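Local coordinates for protein glycoside transferase (PDB 6R2M) that is an extracellular glycoside hydrolase linked to exopolysaccharide, probably cleaving glycosidic bonds, and may have transferase activity, at residues Leu163-Gln166 and Ala167-Ile171; Asp231-Leu234 and Gln235-Ala239. All coordinates share one frame; numbering follows the deposited sequence.

Interaction 1. Residues Leu163-Gln166 and Ala167-Ile171; sequences LNIQ and AMQQI
Asn164 reaches forward over the first turn of a short helix and takes the N-H of Ala167 on its side-chain oxygen, with OD1 to Ala167 N at 3.0 Å. The bond is fairly straight at hydrogen (161°), yet the donor stands well above the plane of the amide, 48° out of it, so the oxygen is approached over its face and not on a lone pair. With CG trans to the backbone nitrogen (chi1 -177°), the amide lies beside the turn, and its OD1 also rests 3.6 Å from Ala167 CB. The backbone oxygen of Asn164 meanwhile accepts from Met168 N, so the residue accepts twice at the start of the helix. This is a classical N-cap: Asn164 precedes helix 165-170 and its side chain accepts from an N-H of the first turn. Phe104 of helix 100-116 packs against both Asn164 and Ala167.

The tight side is apolar. Met168 runs back past the cap, its CG 3.2 Å from Asn164 O, and its sulfur meets Leu163 CD2 at 3.8 Å, the two chains crossing at a slant. Ile165 CD1 is a looser neighbour, 4.4 Å from Met168 SD. Pro143 touches both Leu163 and Met168, while Ile165 also packs on Ala218, Asp221 and Glu222 of helix 209-223.

On the solvent side the grip is slacker. Gln169 stretches out beyond CG and lays its amide beside the Ile165 CG2 methyl, NE2 to CG2 at 3.5 Å, a van der Waals touch. Backbone bonds from Gln169 N to Ile165 O and from Gln170 N to Gln166 O continue the helix here. Gln166, also exposed, bends at chi2 and gives its NE2 to Glu108 OE1.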
ATOM      1  N   LEU A 163      -0.050  -2.837  -8.162  1.00  7.25           N
ATOM      2  CA  LEU A 163      -1.365  -3.380  -8.465  1.00  7.49           C
ATOM      3  C   LEU A 163      -2.158  -3.597  -7.183  1.00 13.10           C
ATOM      4  O   LEU A 163      -1.638  -4.102  -6.179  1.00 13.57           O
ATOM      5  CB  LEU A 163      -1.258  -4.695  -9.233  1.00  9.07           C
ATOM      6  CG  LEU A 163      -0.613  -4.627 -10.618  1.00  8.95           C
ATOM      7  CD1 LEU A 163      -0.384  -6.030 -11.156  1.00 13.34           C
ATOM      8  CD2 LEU A 163      -1.450  -3.840 -11.601  1.00 11.25           C
ATOM      9  N   ASN A 164      -3.425  -3.199  -7.222  1.00  8.60           N
ATOM     10  CA  ASN A 164      -4.359  -3.415  -6.128  1.00  8.46           C
ATOM     11  C   ASN A 164      -5.540  -4.114  -6.786  1.00 10.71           C
ATOM     12  O   ASN A 164      -6.346  -3.466  -7.454  1.00  9.24           O
ATOM     13  CB  ASN A 164      -4.737  -2.088  -5.474  1.00  8.95           C
ATOM     14  CG  ASN A 164      -5.645  -2.248  -4.275  1.00 11.98           C
ATOM     15  OD1 ASN A 164      -6.567  -3.072  -4.263  1.00 12.45           O
ATOM     16  ND2 ASN A 164      -5.403  -1.431  -3.261  1.00 11.17           N
ATOM     17  N   ILE A 165      -5.598  -5.445  -6.665  1.00 10.44           N
ATOM     18  CA  ILE A 165      -6.583  -6.209  -7.427  1.00  9.00           C
ATOM     19  C   ILE A 165      -7.995  -5.834  -7.006  1.00 12.28           C
ATOM     20  O   ILE A 165      -8.890  -5.685  -7.843  1.00  8.69           O
ATOM     21  CB  ILE A 165      -6.330  -7.720  -7.267  1.00 10.61           C
ATOM     22  CG1 ILE A 165      -4.946  -8.084  -7.809  1.00 10.50           C
ATOM     23  CG2 ILE A 165      -7.448  -8.540  -7.961  1.00 10.74           C
ATOM     24  CD1 ILE A 165      -4.653  -7.579  -9.230  1.00  9.84           C
ATOM     25  N   GLN A 166      -8.227  -5.682  -5.704  1.00 13.49           N
ATOM     26  CA  GLN A 166      -9.559  -5.299  -5.246  1.00 14.50           C
ATOM     27  C   GLN A 166      -9.997  -3.971  -5.859  1.00 13.07           C
ATOM     28  O   GLN A 166     -11.124  -3.853  -6.358  1.00 13.68           O
ATOM     29  CB  GLN A 166      -9.588  -5.235  -3.715  1.00 17.60           C
ATOM     30  CG  GLN A 166     -10.889  -4.666  -3.166  1.00 30.11           C
ATOM     31  CD  GLN A 166     -11.330  -5.321  -1.875  1.00 35.01           C
ATOM     32  OE1 GLN A 166     -11.242  -6.539  -1.715  1.00 39.25           O
ATOM     33  NE2 GLN A 166     -11.794  -4.507  -0.932  1.00 34.29           N
ATOM     34  N   ALA A 167      -9.105  -2.976  -5.876  1.00 11.23           N
ATOM     35  CA  ALA A 167      -9.481  -1.680  -6.430  1.00 12.54           C
ATOM     36  C   ALA A 167      -9.740  -1.782  -7.928  1.00 16.09           C
ATOM     37  O   ALA A 167     -10.667  -1.155  -8.454  1.00 14.24           O
ATOM     38  CB  ALA A 167      -8.394  -0.642  -6.145  1.00 11.28           C
ATOM     39  N   MET A 168      -8.940  -2.577  -8.629  1.00 10.08           N
ATOM     40  CA  MET A 168      -9.111  -2.693 -10.074  1.00  9.44           C
ATOM     41  C   MET A 168     -10.415  -3.391 -10.430  1.00 12.70           C
ATOM     42  O   MET A 168     -11.041  -3.050 -11.441  1.00 13.22           O
ATOM     43  CB  MET A 168      -7.921  -3.430 -10.690  1.00 11.54           C
ATOM     44  CG  MET A 168      -6.633  -2.681 -10.523  1.00  9.18           C
ATOM     45  SD  MET A 168      -5.229  -3.618 -11.137  1.00 12.92           S
ATOM     46  CE  MET A 168      -5.691  -3.797 -12.865  1.00 13.18           C
ATOM     47  N   GLN A 169     -10.847  -4.355  -9.614  1.00 12.44           N
ATOM     48  CA  GLN A 169     -12.133  -4.993  -9.870  1.00 13.42           C
ATOM     49  C   GLN A 169     -13.289  -4.043  -9.578  1.00 17.19           C
ATOM     50  O   GLN A 169     -14.330  -4.115 -10.245  1.00 17.61           O
ATOM     51  CB  GLN A 169     -12.249  -6.278  -9.047  1.00 16.52           C
ATOM     52  CG  GLN A 169     -11.205  -7.321  -9.414  1.00 14.84           C
ATOM     53  CD  GLN A 169     -11.145  -8.480  -8.438  1.00 19.93           C
ATOM     54  OE1 GLN A 169     -11.544  -8.362  -7.281  1.00 22.79           O
ATOM     55  NE2 GLN A 169     -10.622  -9.610  -8.903  1.00 21.39           N
ATOM     56  N   GLN A 170     -13.115  -3.137  -8.615  1.00 16.47           N
ATOM     57  CA  GLN A 170     -14.166  -2.179  -8.277  1.00 15.95           C
ATOM     58  C   GLN A 170     -14.527  -1.281  -9.459  1.00 17.71           C
ATOM     59  O   GLN A 170     -15.680  -0.848  -9.581  1.00 20.64           O
ATOM     60  CB  GLN A 170     -13.727  -1.331  -7.085  1.00 21.61           C
ATOM     61  CG  GLN A 170     -14.682  -0.209  -6.761  1.00 19.26           C
ATOM     62  CD  GLN A 170     -15.986  -0.716  -6.175  1.00 29.56           C
ATOM     63  OE1 GLN A 170     -15.991  -1.641  -5.364  1.00 27.44           O
ATOM     64  NE2 GLN A 170     -17.104  -0.113  -6.592  1.00 22.06           N
ATOM     65  N   ILE A 171     -13.568  -0.989 -10.335  1.00 12.56           N
ATOM     66  CA  ILE A 171     -13.798  -0.111 -11.475  1.00 10.68           C
ATOM     67  C   ILE A 171     -13.773  -0.882 -12.793  1.00  8.06           C
ATOM     68  O   ILE A 171     -13.747  -0.276 -13.862  1.00  9.62           O
ATOM     69  CB  ILE A 171     -12.801   1.066 -11.470  1.00 10.89           C
ATOM     70  CG1 ILE A 171     -13.328   2.260 -12.283  1.00 13.09           C
ATOM     71  CG2 ILE A 171     -11.416   0.635 -11.906  1.00 10.01           C
ATOM     72  CD1 ILE A 171     -14.528   2.929 -11.665  1.00 15.00           C
TER

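Interaction 2. Residues Asp231-Leu234 and Gln235-Ala239; sequences DNFL and QTELA
Glu237 lays its aliphatic CG over one face of the Phe233 ring, 3.9 Å from the ring centroid and shifted toward the rim, a CH-pi contact whose closest ring atom is CZ at 3.6 Å. The chain bends at chi2 (-62°), and the carboxylate beyond it lies almost parallel to the ring, 9° between the planes. On the exposed side of the helix, Thr236 OG1 lies 3.1 Å from Phe233 O and 3.2 Å from Asn232 O; its one proton could go to either. The Thr236 methyl CG2 leans on the Asn232 amide, 3.5 Å from ND2.

Asp231 OD2 and Gln235 NE2 approach to 3.0 Å at an angle unfit for a hydrogen bond, the two planes standing 70° apart. A water instead gives to Gln235 OE1 at 3.1 Å and, weakly, to Asp231 OD2.

Further out, Gln277 fixes this pair by accepting from Gln235 NE2 and donating to Asp231 OD1, which Tyr271 OH also binds. Glu237 OE1 is held by Tyr248 OH and by a salt bridge to Lys241. Phe189 and Tyr248 meet the Phe233 ring edge-to-face, while Leu234 and Leu238 pack against helix 262-274. Backbone bonds from Gln235 N through Leu238 N show the i+4 to i bonding of an alpha-helix, with Phe233, Leu234 and Leu238 buried and Asn232 and Thr236 exposed, as in an amphipathic helix.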
ATOM      1  N   ASP A 231       6.800 -18.465  -2.679  1.00  7.66           N
ATOM      2  CA  ASP A 231       6.285 -18.977  -1.418  1.00  7.70           C
ATOM      3  C   ASP A 231       7.309 -19.880  -0.754  1.00  7.21           C
ATOM      4  O   ASP A 231       7.545 -19.772   0.453  1.00  6.59           O
ATOM      5  CB  ASP A 231       4.970 -19.720  -1.640  1.00  7.41           C
ATOM      6  CG  ASP A 231       4.259 -20.055  -0.341  1.00 14.43           C
ATOM      7  OD1 ASP A 231       3.880 -19.124   0.390  1.00 11.32           O
ATOM      8  OD2 ASP A 231       4.086 -21.256  -0.044  1.00 16.81           O
ATOM      9  N   ASN A 232       7.982 -20.727  -1.544  1.00  7.24           N
ATOM     10  CA  ASN A 232       8.998 -21.605  -0.980  1.00  8.69           C
ATOM     11  C   ASN A 232      10.173 -20.811  -0.426  1.00  6.65           C
ATOM     12  O   ASN A 232      10.709 -21.146   0.639  1.00  9.25           O
ATOM     13  CB  ASN A 232       9.491 -22.597  -2.026  1.00  8.29           C
ATOM     14  CG  ASN A 232      10.702 -23.370  -1.552  1.00  9.65           C
ATOM     15  OD1 ASN A 232      11.827 -23.107  -1.982  1.00 13.46           O
ATOM     16  ND2 ASN A 232      10.482 -24.314  -0.641  1.00  8.71           N
ATOM     17  N   PHE A 233      10.592 -19.753  -1.120  1.00  7.96           N
ATOM     18  CA  PHE A 233      11.658 -18.919  -0.585  1.00  7.31           C
ATOM     19  C   PHE A 233      11.277 -18.385   0.794  1.00  6.79           C
ATOM     20  O   PHE A 233      12.074 -18.427   1.731  1.00  9.04           O
ATOM     21  CB  PHE A 233      11.958 -17.763  -1.540  1.00  9.07           C
ATOM     22  CG  PHE A 233      13.017 -16.838  -1.029  1.00 10.33           C
ATOM     23  CD1 PHE A 233      14.342 -17.194  -1.095  1.00 13.95           C
ATOM     24  CD2 PHE A 233      12.676 -15.613  -0.472  1.00 14.05           C
ATOM     25  CE1 PHE A 233      15.331 -16.345  -0.610  1.00 15.46           C
ATOM     26  CE2 PHE A 233      13.662 -14.753   0.010  1.00 16.34           C
ATOM     27  CZ  PHE A 233      14.985 -15.126  -0.063  1.00 13.98           C
ATOM     28  N   LEU A 234      10.059 -17.870   0.930  1.00  7.58           N
ATOM     29  CA  LEU A 234       9.628 -17.341   2.222  1.00  7.99           C
ATOM     30  C   LEU A 234       9.665 -18.418   3.291  1.00  9.85           C
ATOM     31  O   LEU A 234      10.160 -18.190   4.401  1.00 10.56           O
ATOM     32  CB  LEU A 234       8.221 -16.742   2.109  1.00  6.94           C
ATOM     33  CG  LEU A 234       8.031 -15.512   1.221  1.00  6.52           C
ATOM     34  CD1 LEU A 234       6.570 -15.094   1.225  1.00  7.12           C
ATOM     35  CD2 LEU A 234       8.918 -14.350   1.653  1.00  7.76           C
ATOM     36  N   GLN A 235       9.144 -19.606   2.969  1.00  8.61           N
ATOM     37  CA  GLN A 235       9.096 -20.683   3.950  1.00 12.61           C
ATOM     38  C   GLN A 235      10.493 -21.105   4.380  1.00 10.04           C
ATOM     39  O   GLN A 235      10.742 -21.330   5.573  1.00 11.61           O
ATOM     40  CB  GLN A 235       8.313 -21.871   3.388  1.00 12.83           C
ATOM     41  CG  GLN A 235       6.804 -21.632   3.355  1.00 18.63           C
ATOM     42  CD  GLN A 235       6.057 -22.714   2.603  1.00 28.11           C
ATOM     43  OE1 GLN A 235       6.664 -23.643   2.069  1.00 28.31           O
ATOM     44  NE2 GLN A 235       4.731 -22.598   2.553  1.00 20.83           N
ATOM     45  N   THR A 236      11.428 -21.210   3.429  1.00  7.43           N
ATOM     46  CA  THR A 236      12.759 -21.695   3.783  1.00 11.17           C
ATOM     47  C   THR A 236      13.569 -20.639   4.532  1.00 11.32           C
ATOM     48  O   THR A 236      14.385 -20.986   5.395  1.00 12.58           O
ATOM     49  CB  THR A 236      13.511 -22.171   2.536  1.00 15.74           C
ATOM     50  OG1 THR A 236      13.719 -21.073   1.631  1.00 14.53           O
ATOM     51  CG2 THR A 236      12.733 -23.274   1.828  1.00 13.73           C
ATOM     52  N   GLU A 237      13.352 -19.354   4.242  1.00 10.45           N
ATOM     53  CA  GLU A 237      13.980 -18.302   5.039  1.00 10.79           C
ATOM     54  C   GLU A 237      13.485 -18.349   6.480  1.00 10.03           C
ATOM     55  O   GLU A 237      14.283 -18.323   7.426  1.00 10.75           O
ATOM     56  CB  GLU A 237      13.698 -16.924   4.425  1.00 14.33           C
ATOM     57  CG  GLU A 237      14.550 -16.582   3.219  1.00 14.36           C
ATOM     58  CD  GLU A 237      16.032 -16.529   3.555  1.00 18.07           C
ATOM     59  OE1 GLU A 237      16.520 -15.486   4.059  1.00 15.42           O
ATOM     60  OE2 GLU A 237      16.707 -17.552   3.318  1.00 19.64           O
ATOM     61  N   LEU A 238      12.165 -18.436   6.671  1.00  9.82           N
ATOM     62  CA  LEU A 238      11.629 -18.485   8.031  1.00 11.49           C
ATOM     63  C   LEU A 238      12.115 -19.723   8.776  1.00 13.87           C
ATOM     64  O   LEU A 238      12.492 -19.647   9.954  1.00 14.25           O
ATOM     65  CB  LEU A 238      10.106 -18.455   7.986  1.00 13.30           C
ATOM     66  CG  LEU A 238       9.489 -17.065   7.894  1.00 15.22           C
ATOM     67  CD1 LEU A 238       7.977 -17.204   7.800  1.00 18.51           C
ATOM     68  CD2 LEU A 238       9.891 -16.195   9.090  1.00 13.68           C
ATOM     69  N   ALA A 239      12.122 -20.874   8.103  1.00 12.20           N
ATOM     70  CA  ALA A 239      12.538 -22.110   8.759  1.00 12.48           C
ATOM     71  C   ALA A 239      14.019 -22.094   9.109  1.00 16.00           C
ATOM     72  O   ALA A 239      14.415 -22.598  10.170  1.00 21.61           O
ATOM     73  CB  ALA A 239      12.220 -23.306   7.863  1.00 14.11           C
TER
HETATM   74  O   HOH W   1       5.974 -24.001  -0.952  1.00 31.55           O
HETATM   75  O   HOH W   2       8.142 -24.716   0.360  1.00 26.90           O

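Interaction 1 closes before interaction 2 opens along the chain, and the two do not touch: their centres are 28 Å apart and their nearest atoms about 16 Å. Interaction 1, at the start of its helix, has its centre 13 Å from the centre of the chain; interaction 2, in the middle of a longer helix, lies farther out at 23 Å. Both contact helix 209-223. Ile165 packs on its Ala218, Asp221 and Glu222, whereas Phe233 and Leu234 reach Met209 at its start and Leu234 also Met213. The two thus border the same helix at different levels, and both are packing contacts within the largely helical fold.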